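Local coordinates for uncharacterized protein (Bacillus cereus, PDB 4QVU), which is of unknown function but binds zinc, adopts a HIT-like fold and may act as a UDP-glucose:hexose-1-phosphate uridylyltransferase, at residues 87-92 with 122-127; 92-97 with 213-218; 184-189 with 206-211; 44-49 with 79-84. All coordinates share one frame; numbering follows the deposited sequence.

Contact 1: 87-92 with 122-127; sequences RFSIKH and AHMQII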
# COMPACT_ATOMS: atom_id res chain seq x y z
N ARG A 87 -18.90 -25.47 -14.59
CA ARG A 87 -19.70 -26.35 -13.74
C ARG A 87 -18.87 -27.55 -13.25
O ARG A 87 -18.89 -27.83 -12.06
CB ARG A 87 -20.96 -26.83 -14.46
CG ARG A 87 -22.09 -25.83 -14.33
CD ARG A 87 -23.34 -26.24 -15.08
NE ARG A 87 -24.45 -25.36 -14.72
CZ ARG A 87 -25.68 -25.47 -15.22
NH1 ARG A 87 -25.96 -26.41 -16.11
NH2 ARG A 87 -26.63 -24.63 -14.83
N PHE A 88 -18.10 -28.21 -14.14
CA PHE A 88 -17.24 -29.34 -13.79
C PHE A 88 -16.17 -28.91 -12.76
O PHE A 88 -16.04 -29.56 -11.72
CB PHE A 88 -16.57 -29.89 -15.06
CG PHE A 88 -15.74 -31.15 -14.91
CD1 PHE A 88 -16.32 -32.40 -15.07
CD2 PHE A 88 -14.37 -31.07 -14.66
CE1 PHE A 88 -15.54 -33.57 -14.97
CE2 PHE A 88 -13.60 -32.23 -14.56
CZ PHE A 88 -14.19 -33.47 -14.71
N SER A 89 -15.43 -27.81 -13.04
CA SER A 89 -14.35 -27.26 -12.22
C SER A 89 -14.80 -26.91 -10.81
O SER A 89 -14.18 -27.39 -9.86
CB SER A 89 -13.76 -26.01 -12.88
OG SER A 89 -13.19 -26.33 -14.13
N ILE A 90 -15.86 -26.07 -10.66
CA ILE A 90 -16.43 -25.64 -9.38
C ILE A 90 -16.91 -26.86 -8.58
O ILE A 90 -16.60 -26.94 -7.39
CB ILE A 90 -17.58 -24.61 -9.61
CG1 ILE A 90 -17.11 -23.29 -10.29
CG2 ILE A 90 -18.41 -24.33 -8.33
CD1 ILE A 90 -16.37 -22.38 -9.49
N LYS A 91 -17.66 -27.80 -9.22
CA LYS A 91 -18.21 -29.01 -8.58
C LYS A 91 -17.09 -29.86 -7.94
O LYS A 91 -17.21 -30.22 -6.78
CB LYS A 91 -19.00 -29.88 -9.59
CG LYS A 91 -19.64 -31.14 -8.99
CD LYS A 91 -20.51 -31.98 -9.94
CE LYS A 91 -19.79 -33.01 -10.79
NZ LYS A 91 -19.09 -32.41 -11.96
N HIS A 92 -16.01 -30.14 -8.69
CA HIS A 92 -14.93 -30.97 -8.18
C HIS A 92 -14.08 -30.23 -7.15
O HIS A 92 -13.57 -30.88 -6.24
CB HIS A 92 -14.07 -31.51 -9.33
CG HIS A 92 -14.84 -32.50 -10.15
ND1 HIS A 92 -15.22 -33.73 -9.63
CD2 HIS A 92 -15.33 -32.39 -11.41
CE1 HIS A 92 -15.91 -34.32 -10.59
NE2 HIS A 92 -15.99 -33.56 -11.68
N ALA A 122 -4.66 -26.01 -22.94
CA ALA A 122 -5.57 -25.22 -22.11
C ALA A 122 -5.98 -26.02 -20.88
O ALA A 122 -6.69 -27.02 -21.00
CB ALA A 122 -6.80 -24.81 -22.91
N HIS A 123 -5.47 -25.62 -19.70
CA HIS A 123 -5.74 -26.36 -18.47
C HIS A 123 -5.90 -25.45 -17.24
O HIS A 123 -5.48 -24.29 -17.25
CB HIS A 123 -4.59 -27.36 -18.21
CG HIS A 123 -3.30 -26.70 -17.89
ND1 HIS A 123 -2.51 -26.14 -18.88
CD2 HIS A 123 -2.71 -26.48 -16.69
CE1 HIS A 123 -1.47 -25.60 -18.25
NE2 HIS A 123 -1.55 -25.78 -16.93
N MSE A 124 -6.51 -26.02 -16.18
CA MSE A 124 -6.71 -25.43 -14.86
C MSE A 124 -6.06 -26.33 -13.82
O MSE A 124 -5.61 -27.43 -14.16
CB MSE A 124 -8.18 -25.19 -14.52
CG MSE A 124 -8.89 -24.22 -15.46
SE MSE A 124 -10.70 -23.84 -14.88
CE MSE A 124 -10.28 -22.59 -13.52
N GLN A 125 -6.03 -25.89 -12.55
CA GLN A 125 -5.45 -26.69 -11.49
C GLN A 125 -6.28 -26.65 -10.23
O GLN A 125 -6.80 -25.60 -9.84
CB GLN A 125 -4.03 -26.21 -11.16
CG GLN A 125 -2.98 -26.54 -12.21
CD GLN A 125 -1.65 -25.95 -11.87
OE1 GLN A 125 -1.15 -25.09 -12.58
NE2 GLN A 125 -1.07 -26.37 -10.74
N ILE A 126 -6.38 -27.82 -9.58
CA ILE A 126 -7.03 -28.04 -8.29
C ILE A 126 -5.94 -28.62 -7.37
O ILE A 126 -5.38 -29.68 -7.67
CB ILE A 126 -8.32 -28.90 -8.37
CG1 ILE A 126 -9.41 -28.19 -9.19
CG2 ILE A 126 -8.83 -29.23 -6.96
CD1 ILE A 126 -10.65 -29.07 -9.65
N ILE A 127 -5.61 -27.88 -6.29
CA ILE A 127 -4.60 -28.28 -5.32
C ILE A 127 -5.24 -28.37 -3.94
O ILE A 127 -5.71 -27.36 -3.40
CB ILE A 127 -3.37 -27.31 -5.32
CG1 ILE A 127 -2.79 -27.13 -6.74
CG2 ILE A 127 -2.30 -27.79 -4.31
CD1 ILE A 127 -1.85 -26.01 -6.88
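With chi1 at -62°, Met-124, modelled as selenomethionine, sends CG away from its own carbonyl carbon and toward the helix opposite, and a bend at chi3 (79°) brings its selenium up to the hydroxyl of Ser-89. That hydroxyl lies beside its own backbone N, and Ser-89 OG and Met-124 SE are 3.6 Å apart. The setting is the helix-on-sheet layer of a HIT-like fold, in which helix 79-97 lies on a face of the antiparallel sheet, here almost along the strand. The two short segments run nearly the same way, 10° apart in direction, with 10.0 Å between their axes. Ser-89 and Met-124 have the nearest CA atoms, and these two residues make the contact together with Ile-126 and His-92.

Two residues further along the strand, Ile-126 takes over. Its CD1, at the end of an extended CG1 branch, comes within 3.9 Å of Ser-89 O and 4.2 Å of His-92 CB, so a single methyl group packs against backbone and side chain one helical turn apart. No hydrogen bond crosses the interface. The Ser-89 hydroxyl is instead bonded to Leu-85 O, one turn back in its own helix, which leaves its contact with the selenium one of packing. Leu-64 of strand 59-65 packs against both Ser-89 and Ile-126.

The ring of His-92 leaves the strand and turns back along the helix. It meets Phe-88 edge-to-face, its CD2 standing 3.4 Å above the centre of the phenyl ring.

Contact 2: 92-97 with 213-218; sequences HWLNLQ and EKIICK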
# COMPACT_ATOMS: atom_id res chain seq x y z
N HIS A 92 -16.01 -30.14 -8.69
CA HIS A 92 -14.93 -30.97 -8.18
C HIS A 92 -14.08 -30.23 -7.15
O HIS A 92 -13.57 -30.88 -6.24
CB HIS A 92 -14.07 -31.51 -9.33
CG HIS A 92 -14.84 -32.50 -10.15
ND1 HIS A 92 -15.22 -33.73 -9.63
CD2 HIS A 92 -15.33 -32.39 -11.41
CE1 HIS A 92 -15.91 -34.32 -10.59
NE2 HIS A 92 -15.99 -33.56 -11.68
N TRP A 93 -13.97 -28.90 -7.26
CA TRP A 93 -13.25 -28.06 -6.30
C TRP A 93 -13.96 -28.07 -4.94
O TRP A 93 -13.32 -28.31 -3.91
CB TRP A 93 -13.14 -26.62 -6.85
CG TRP A 93 -12.86 -25.53 -5.86
CD1 TRP A 93 -11.81 -25.45 -4.99
CD2 TRP A 93 -13.52 -24.25 -5.79
NE1 TRP A 93 -11.85 -24.26 -4.30
CE2 TRP A 93 -12.86 -23.49 -4.79
CE3 TRP A 93 -14.62 -23.68 -6.46
CZ2 TRP A 93 -13.27 -22.20 -4.44
CZ3 TRP A 93 -15.03 -22.40 -6.11
CH2 TRP A 93 -14.36 -21.67 -5.12
N LEU A 94 -15.27 -27.83 -4.95
CA LEU A 94 -16.05 -27.73 -3.73
C LEU A 94 -16.24 -29.09 -3.07
O LEU A 94 -16.19 -29.14 -1.84
CB LEU A 94 -17.41 -27.05 -4.00
CG LEU A 94 -17.35 -25.57 -4.44
CD1 LEU A 94 -18.70 -25.02 -4.67
CD2 LEU A 94 -16.63 -24.70 -3.42
N ASN A 95 -16.38 -30.18 -3.85
CA ASN A 95 -16.54 -31.52 -3.29
C ASN A 95 -15.25 -32.05 -2.67
O ASN A 95 -15.33 -32.77 -1.68
CB ASN A 95 -17.04 -32.52 -4.33
CG ASN A 95 -18.49 -32.35 -4.69
OD1 ASN A 95 -19.36 -32.12 -3.84
ND2 ASN A 95 -18.79 -32.52 -5.96
N LEU A 96 -14.07 -31.68 -3.23
CA LEU A 96 -12.77 -32.13 -2.70
C LEU A 96 -12.48 -31.46 -1.34
O LEU A 96 -11.84 -32.08 -0.49
CB LEU A 96 -11.62 -31.86 -3.68
CG LEU A 96 -10.27 -32.57 -3.40
CD1 LEU A 96 -10.33 -34.06 -3.74
CD2 LEU A 96 -9.14 -31.93 -4.20
N GLN A 97 -12.99 -30.22 -1.12
CA GLN A 97 -12.81 -29.47 0.12
C GLN A 97 -13.59 -30.14 1.28
O GLN A 97 -13.18 -30.01 2.44
CB GLN A 97 -13.26 -28.02 -0.07
CG GLN A 97 -12.70 -27.05 0.97
CD GLN A 97 -12.47 -25.65 0.44
OE1 GLN A 97 -11.50 -25.00 0.81
NE2 GLN A 97 -13.30 -25.18 -0.48
N GLU A 213 -19.84 -17.39 2.15
CA GLU A 213 -20.87 -18.17 1.45
C GLU A 213 -21.11 -17.63 0.01
O GLU A 213 -22.22 -17.75 -0.52
CB GLU A 213 -22.18 -18.22 2.25
CG GLU A 213 -22.06 -18.98 3.56
CD GLU A 213 -23.31 -18.97 4.42
OE1 GLU A 213 -24.37 -19.46 3.96
OE2 GLU A 213 -23.22 -18.51 5.58
N LYS A 214 -20.04 -17.08 -0.62
CA LYS A 214 -20.04 -16.55 -2.00
C LYS A 214 -18.97 -17.23 -2.84
O LYS A 214 -17.92 -17.58 -2.30
CB LYS A 214 -19.79 -15.03 -2.04
CG LYS A 214 -20.75 -14.15 -1.27
CD LYS A 214 -20.10 -12.79 -1.10
CE LYS A 214 -20.82 -11.90 -0.12
NZ LYS A 214 -20.04 -10.67 0.14
N ILE A 215 -19.21 -17.37 -4.15
CA ILE A 215 -18.22 -17.92 -5.08
C ILE A 215 -17.69 -16.74 -5.86
O ILE A 215 -18.45 -16.03 -6.52
CB ILE A 215 -18.72 -19.08 -5.98
CG1 ILE A 215 -19.09 -20.31 -5.10
CG2 ILE A 215 -17.64 -19.44 -7.04
CD1 ILE A 215 -19.77 -21.47 -5.82
N ILE A 216 -16.38 -16.49 -5.71
CA ILE A 216 -15.67 -15.38 -6.33
C ILE A 216 -14.62 -15.88 -7.30
O ILE A 216 -13.85 -16.79 -6.97
CB ILE A 216 -15.00 -14.47 -5.25
CG1 ILE A 216 -16.01 -14.02 -4.17
CG2 ILE A 216 -14.27 -13.28 -5.91
CD1 ILE A 216 -15.42 -13.38 -2.91
N CYS A 217 -14.58 -15.25 -8.47
CA CYS A 217 -13.52 -15.49 -9.43
C CYS A 217 -12.78 -14.20 -9.66
O CYS A 217 -13.35 -13.23 -10.18
CB CYS A 217 -14.02 -16.09 -10.74
SG CYS A 217 -12.68 -16.36 -11.93
N LYS A 218 -11.50 -14.18 -9.28
CA LYS A 218 -10.65 -13.02 -9.52
C LYS A 218 -9.88 -13.28 -10.81
O LYS A 218 -9.16 -14.27 -10.92
CB LYS A 218 -9.74 -12.74 -8.33
CG LYS A 218 -8.91 -11.47 -8.47
CD LYS A 218 -7.97 -11.25 -7.30
CE LYS A 218 -8.64 -10.73 -6.05
NZ LYS A 218 -8.99 -9.29 -6.17
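Leu-94 and Ile-215 point at one another tip to tip, whereas Trp-93 and Ile-215 slide past each other in opposite directions. The isoleucine serves both neighbours by dividing its branches. CG1 stands beside its backbone N and carries Ile-215 CD1 out to Leu-94 CD1, 3.9 Å away. CG2, set anti to that N, goes to the indole, approaching the edge near the ring plane at 4.1 Å from Trp-93 CZ3. The two helix residues also pack together, since Leu-94 CD2 lies 3.7 Å above one face of the tryptophan, offset toward its rim.

In this HIT-like fold, helix 79-97 of the N-terminal half thus packs on strand 214-222 of the C-terminal half; the sheet itself passes from one half to the other where strands 104-111 and 203-211 pair. The indole is held by a hydrogen bond from NE1 to Val-105 O, on strand 104-111. Tyr-210, from the strand beside 214-222, touches both Trp-93 and Ile-215. The side chain of Ile-215 lies about 8 Å from that of the zinc ligand Cys-178.

Contact 3: 184-189 with 206-211; sequences NYIQQT and LFFYYL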
# COMPACT_ATOMS: atom_id res chain seq x y z
N ASN A 184 -20.15 -16.91 -18.02
CA ASN A 184 -20.28 -15.91 -19.08
C ASN A 184 -19.45 -14.66 -18.77
O ASN A 184 -18.79 -14.14 -19.67
CB ASN A 184 -21.75 -15.52 -19.30
CG ASN A 184 -21.95 -14.56 -20.46
OD1 ASN A 184 -21.57 -14.84 -21.61
ND2 ASN A 184 -22.53 -13.40 -20.18
N TYR A 185 -19.47 -14.19 -17.50
CA TYR A 185 -18.72 -13.02 -17.03
C TYR A 185 -17.22 -13.29 -17.09
O TYR A 185 -16.47 -12.38 -17.46
CB TYR A 185 -19.16 -12.63 -15.61
CG TYR A 185 -20.34 -11.68 -15.58
CD1 TYR A 185 -21.58 -12.05 -16.10
CD2 TYR A 185 -20.24 -10.43 -14.98
CE1 TYR A 185 -22.67 -11.18 -16.07
CE2 TYR A 185 -21.32 -9.55 -14.93
CZ TYR A 185 -22.53 -9.93 -15.49
OH TYR A 185 -23.62 -9.09 -15.44
N ILE A 186 -16.78 -14.53 -16.76
CA ILE A 186 -15.35 -14.89 -16.84
C ILE A 186 -14.93 -14.79 -18.31
O ILE A 186 -13.98 -14.08 -18.62
CB ILE A 186 -15.04 -16.28 -16.24
CG1 ILE A 186 -15.31 -16.32 -14.72
CG2 ILE A 186 -13.59 -16.70 -16.55
CD1 ILE A 186 -15.33 -17.72 -14.12
N GLN A 187 -15.69 -15.45 -19.22
CA GLN A 187 -15.39 -15.47 -20.65
C GLN A 187 -15.29 -14.06 -21.22
O GLN A 187 -14.31 -13.79 -21.92
CB GLN A 187 -16.42 -16.28 -21.42
CG GLN A 187 -15.98 -16.54 -22.86
CD GLN A 187 -16.93 -17.40 -23.64
OE1 GLN A 187 -18.15 -17.18 -23.65
NE2 GLN A 187 -16.37 -18.34 -24.38
N GLN A 188 -16.23 -13.15 -20.91
CA GLN A 188 -16.21 -11.78 -21.44
C GLN A 188 -15.03 -10.99 -20.87
O GLN A 188 -14.35 -10.31 -21.64
CB GLN A 188 -17.52 -11.03 -21.16
CG GLN A 188 -18.74 -11.59 -21.91
CD GLN A 188 -18.50 -11.73 -23.40
OE1 GLN A 188 -18.21 -12.83 -23.90
NE2 GLN A 188 -18.55 -10.62 -24.13
N THR A 189 -14.76 -11.11 -19.56
CA THR A 189 -13.65 -10.40 -18.93
C THR A 189 -12.33 -10.90 -19.54
O THR A 189 -11.49 -10.07 -19.86
CB THR A 189 -13.66 -10.54 -17.39
OG1 THR A 189 -14.96 -10.19 -16.88
CG2 THR A 189 -12.60 -9.68 -16.72
N LEU A 206 -6.84 -16.95 -13.38
CA LEU A 206 -8.13 -17.06 -12.72
C LEU A 206 -7.88 -17.58 -11.35
O LEU A 206 -7.09 -18.51 -11.21
CB LEU A 206 -9.16 -17.95 -13.44
CG LEU A 206 -9.56 -17.68 -14.88
CD1 LEU A 206 -10.66 -18.64 -15.27
CD2 LEU A 206 -10.04 -16.25 -15.09
N PHE A 207 -8.50 -16.97 -10.34
CA PHE A 207 -8.42 -17.46 -8.96
C PHE A 207 -9.81 -17.58 -8.41
O PHE A 207 -10.59 -16.63 -8.53
CB PHE A 207 -7.55 -16.57 -8.06
CG PHE A 207 -6.15 -16.38 -8.54
CD1 PHE A 207 -5.21 -17.40 -8.44
CD2 PHE A 207 -5.74 -15.17 -9.09
CE1 PHE A 207 -3.92 -17.23 -8.90
CE2 PHE A 207 -4.44 -15.00 -9.55
CZ PHE A 207 -3.54 -16.03 -9.45
N PHE A 208 -10.13 -18.73 -7.84
CA PHE A 208 -11.45 -18.95 -7.27
C PHE A 208 -11.35 -18.98 -5.77
O PHE A 208 -10.35 -19.43 -5.21
CB PHE A 208 -12.08 -20.23 -7.81
CG PHE A 208 -12.53 -20.14 -9.25
CD1 PHE A 208 -11.63 -20.35 -10.29
CD2 PHE A 208 -13.86 -19.88 -9.56
CE1 PHE A 208 -12.05 -20.28 -11.63
CE2 PHE A 208 -14.28 -19.82 -10.90
CZ PHE A 208 -13.37 -20.02 -11.92
N TYR A 209 -12.39 -18.45 -5.12
CA TYR A 209 -12.51 -18.36 -3.66
C TYR A 209 -13.94 -18.68 -3.21
O TYR A 209 -14.90 -18.31 -3.90
CB TYR A 209 -12.13 -16.94 -3.14
CG TYR A 209 -10.90 -16.32 -3.78
CD1 TYR A 209 -10.96 -15.71 -5.03
CD2 TYR A 209 -9.69 -16.25 -3.08
CE1 TYR A 209 -9.84 -15.14 -5.62
CE2 TYR A 209 -8.57 -15.64 -3.64
CZ TYR A 209 -8.64 -15.11 -4.92
OH TYR A 209 -7.55 -14.50 -5.49
N TYR A 210 -14.06 -19.36 -2.07
CA TYR A 210 -15.33 -19.63 -1.41
C TYR A 210 -15.22 -18.88 -0.09
O TYR A 210 -14.56 -19.35 0.84
CB TYR A 210 -15.67 -21.13 -1.28
CG TYR A 210 -17.03 -21.35 -0.64
CD1 TYR A 210 -18.19 -21.28 -1.40
CD2 TYR A 210 -17.15 -21.56 0.73
CE1 TYR A 210 -19.45 -21.43 -0.81
CE2 TYR A 210 -18.40 -21.71 1.33
CZ TYR A 210 -19.55 -21.65 0.55
OH TYR A 210 -20.78 -21.79 1.14
N LEU A 211 -15.75 -17.64 -0.07
CA LEU A 211 -15.67 -16.70 1.04
C LEU A 211 -17.04 -16.14 1.38
O LEU A 211 -17.78 -15.78 0.46
CB LEU A 211 -14.70 -15.56 0.63
CG LEU A 211 -14.43 -14.43 1.65
CD1 LEU A 211 -13.64 -14.94 2.86
CD2 LEU A 211 -13.66 -13.30 1.01
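Ile-186 meets the strand with two separate methyl groups, each given its own partner. CG2 settles against the fork of Leu-206, 3.7 Å from its CD1 and 3.9 Å from its CD2, the two side chains crossing at a slant. CD1, carried by the other branch, reaches the far end of Phe-208, 3.7 Å from CZ and 4.0 Å from CE2. The phenyl comes from the opposite direction and receives the methyl obliquely. All three residues are buried and their meeting is wholly apolar.

One turn along from Ile-186, the helix has an added side-chain bond. Tyr-185 O accepts hydrogen bonds from Thr-189 N (3.0 Å) and Thr-189 OG1 (2.7 Å), the two donors reaching it from opposite faces of the carbonyl plane. The OG1 bond, tilted 30° from that plane, ties the threonine side chain to its own helix. Further out, Gln-187 NE2 is hydrogen-bonded to Ile-74 O and Tyr-77 O, linking the helix to a loop.

The contact lies deep in the HIT-like fold, where helix 179-195 packs against strand 203-211, in the middle of the sheet. Met-82 and Ile-86 of helix 79-97 and Ile-171 of strand 169-173 also pack on Ile-186, and Cys-217 of strand 214-222 touches both Ile-186 and Phe-208, so two helices and three strands converge here.

Contact 4: 44-49 with 79-84; sequences GSIIWL and EEHMRS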
# COMPACT_ATOMS: atom_id res chain seq x y z
N GLY A 44 -16.72 -35.42 -21.47
CA GLY A 44 -16.42 -35.17 -22.87
C GLY A 44 -14.93 -34.98 -23.05
O GLY A 44 -14.16 -35.92 -22.82
N SER A 45 -14.51 -33.75 -23.39
CA SER A 45 -13.10 -33.41 -23.58
C SER A 45 -12.49 -32.84 -22.27
O SER A 45 -11.26 -32.70 -22.19
CB SER A 45 -12.94 -32.42 -24.73
OG SER A 45 -13.72 -31.25 -24.56
N ILE A 46 -13.34 -32.54 -21.24
CA ILE A 46 -12.90 -32.07 -19.92
C ILE A 46 -12.34 -33.27 -19.16
O ILE A 46 -13.08 -34.23 -18.94
CB ILE A 46 -14.00 -31.34 -19.08
CG1 ILE A 46 -15.02 -30.47 -19.88
CG2 ILE A 46 -13.43 -30.67 -17.87
CD1 ILE A 46 -14.59 -29.22 -20.48
N ILE A 47 -11.04 -33.26 -18.79
CA ILE A 47 -10.38 -34.38 -18.10
C ILE A 47 -9.69 -33.87 -16.83
O ILE A 47 -8.90 -32.93 -16.89
CB ILE A 47 -9.36 -35.09 -19.04
CG1 ILE A 47 -10.03 -35.62 -20.33
CG2 ILE A 47 -8.62 -36.23 -18.32
CD1 ILE A 47 -9.06 -35.83 -21.54
N TRP A 48 -9.96 -34.52 -15.69
CA TRP A 48 -9.36 -34.20 -14.40
C TRP A 48 -8.33 -35.28 -14.06
O TRP A 48 -8.69 -36.44 -13.85
CB TRP A 48 -10.44 -34.07 -13.31
CG TRP A 48 -9.96 -33.53 -12.00
CD1 TRP A 48 -8.96 -32.61 -11.80
CD2 TRP A 48 -10.58 -33.73 -10.72
NE1 TRP A 48 -8.87 -32.29 -10.47
CE2 TRP A 48 -9.85 -32.97 -9.78
CE3 TRP A 48 -11.67 -34.49 -10.27
CZ2 TRP A 48 -10.18 -32.95 -8.42
CZ3 TRP A 48 -11.97 -34.51 -8.92
CH2 TRP A 48 -11.24 -33.73 -8.01
N LEU A 49 -7.05 -34.90 -14.08
CA LEU A 49 -5.91 -35.79 -13.85
C LEU A 49 -5.19 -35.53 -12.54
O LEU A 49 -5.03 -34.37 -12.15
CB LEU A 49 -4.88 -35.63 -14.98
CG LEU A 49 -5.23 -36.09 -16.39
CD1 LEU A 49 -4.06 -35.84 -17.33
CD2 LEU A 49 -5.58 -37.58 -16.43
N GLU A 79 -20.73 -21.18 -25.67
CA GLU A 79 -21.43 -20.87 -24.42
C GLU A 79 -21.68 -22.14 -23.59
O GLU A 79 -21.55 -22.11 -22.37
CB GLU A 79 -22.76 -20.15 -24.70
N GLU A 80 -21.99 -23.28 -24.26
CA GLU A 80 -22.24 -24.57 -23.63
C GLU A 80 -20.96 -25.16 -23.02
O GLU A 80 -20.99 -25.59 -21.87
CB GLU A 80 -22.85 -25.56 -24.63
N HIS A 81 -19.84 -25.16 -23.79
CA HIS A 81 -18.55 -25.71 -23.33
C HIS A 81 -18.00 -24.87 -22.17
O HIS A 81 -17.52 -25.45 -21.19
CB HIS A 81 -17.53 -25.79 -24.46
CG HIS A 81 -16.32 -26.60 -24.11
ND1 HIS A 81 -16.27 -27.96 -24.34
CD2 HIS A 81 -15.16 -26.21 -23.53
CE1 HIS A 81 -15.08 -28.35 -23.91
NE2 HIS A 81 -14.38 -27.33 -23.41
N MSE A 82 -18.11 -23.53 -22.25
CA MSE A 82 -17.70 -22.61 -21.19
C MSE A 82 -18.55 -22.88 -19.91
O MSE A 82 -18.00 -22.92 -18.81
CB MSE A 82 -17.80 -21.14 -21.67
CG MSE A 82 -17.21 -20.13 -20.69
SE MSE A 82 -15.33 -20.45 -20.30
CE MSE A 82 -15.17 -19.44 -18.66
N ARG A 83 -19.87 -23.13 -20.07
CA ARG A 83 -20.81 -23.44 -18.98
C ARG A 83 -20.46 -24.79 -18.34
O ARG A 83 -20.41 -24.88 -17.11
CB ARG A 83 -22.27 -23.47 -19.48
N SER A 84 -20.21 -25.84 -19.17
CA SER A 84 -19.85 -27.19 -18.73
C SER A 84 -18.48 -27.21 -18.04
O SER A 84 -18.33 -27.90 -17.03
CB SER A 84 -19.85 -28.16 -19.90
OG SER A 84 -21.15 -28.30 -20.47
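The imidazole of His-81 receives Ser-45 and Ile-46 in different ways. Ser-45 OG arrives at the ring edge, in its plane, 3.3 Å from His-81 CE1, a packing contact and not a hydrogen bond. Ile-46 CD1 comes in obliquely from the opposite direction to the histidine side chain, 3.5 Å from NE2 and 3.6 Å from CE1. The ring can meet both because CG of His-81 is set anti to the backbone N (chi1 -168°), which swings the imidazole out toward the strand although its first bond does not aim there. The polar end of the histidine is used elsewhere, NE2 being hydrogen-bonded to Glu-66 O, and Tyr-77 meets the same ring. Ile-46, the buried member of the trio, is further packed by Leu-85 and Phe-88 of the same helix.

Ser-45 and His-81 are only partly buried and form the solvent side of the contact. Toward Ser-84 the side chains no longer touch, although the backbones are nearest there: Ser-84 CB points toward the strand but stays 5.4 Å from Ile-46 CG1. The Ser-84 hydroxyl turns back instead, OG bonding to Glu-80 O at 3.1 Å. It stands above that carbonyl's plane, 41° out of it, and shares the acceptor with the backbone N of Ser-84.

The contact seats the start of helix 79-97 on strand 46-50, second from one margin of the antiparallel sheet, as part of the helix-on-sheet layer of this HIT-like fold.

Overall arrangement
Helix 79-97 supplies one segment each to contacts 4, 1 and 2, in that order along its length, all against one antiparallel sheet; contact 3 adds the second helix, 179-195. Centres lie about 9 Å apart for contacts 4 and 1 and about 10 Å for 1 and 2. Ile-90, turned away from the strand of contact 1, reaches contacts 3 and 2: its CD1 lies 3.5 Å from Phe-208 CD2 and 4.0 Å from Ile-215 CG2. Contacts 2 and 3 use neighbouring strands, with Lys-218 N 2.7 Å from Phe-207 O. The zinc ion is about 11 Å from the side chain of Ile-215 and about 14 Å from that of Ile-186.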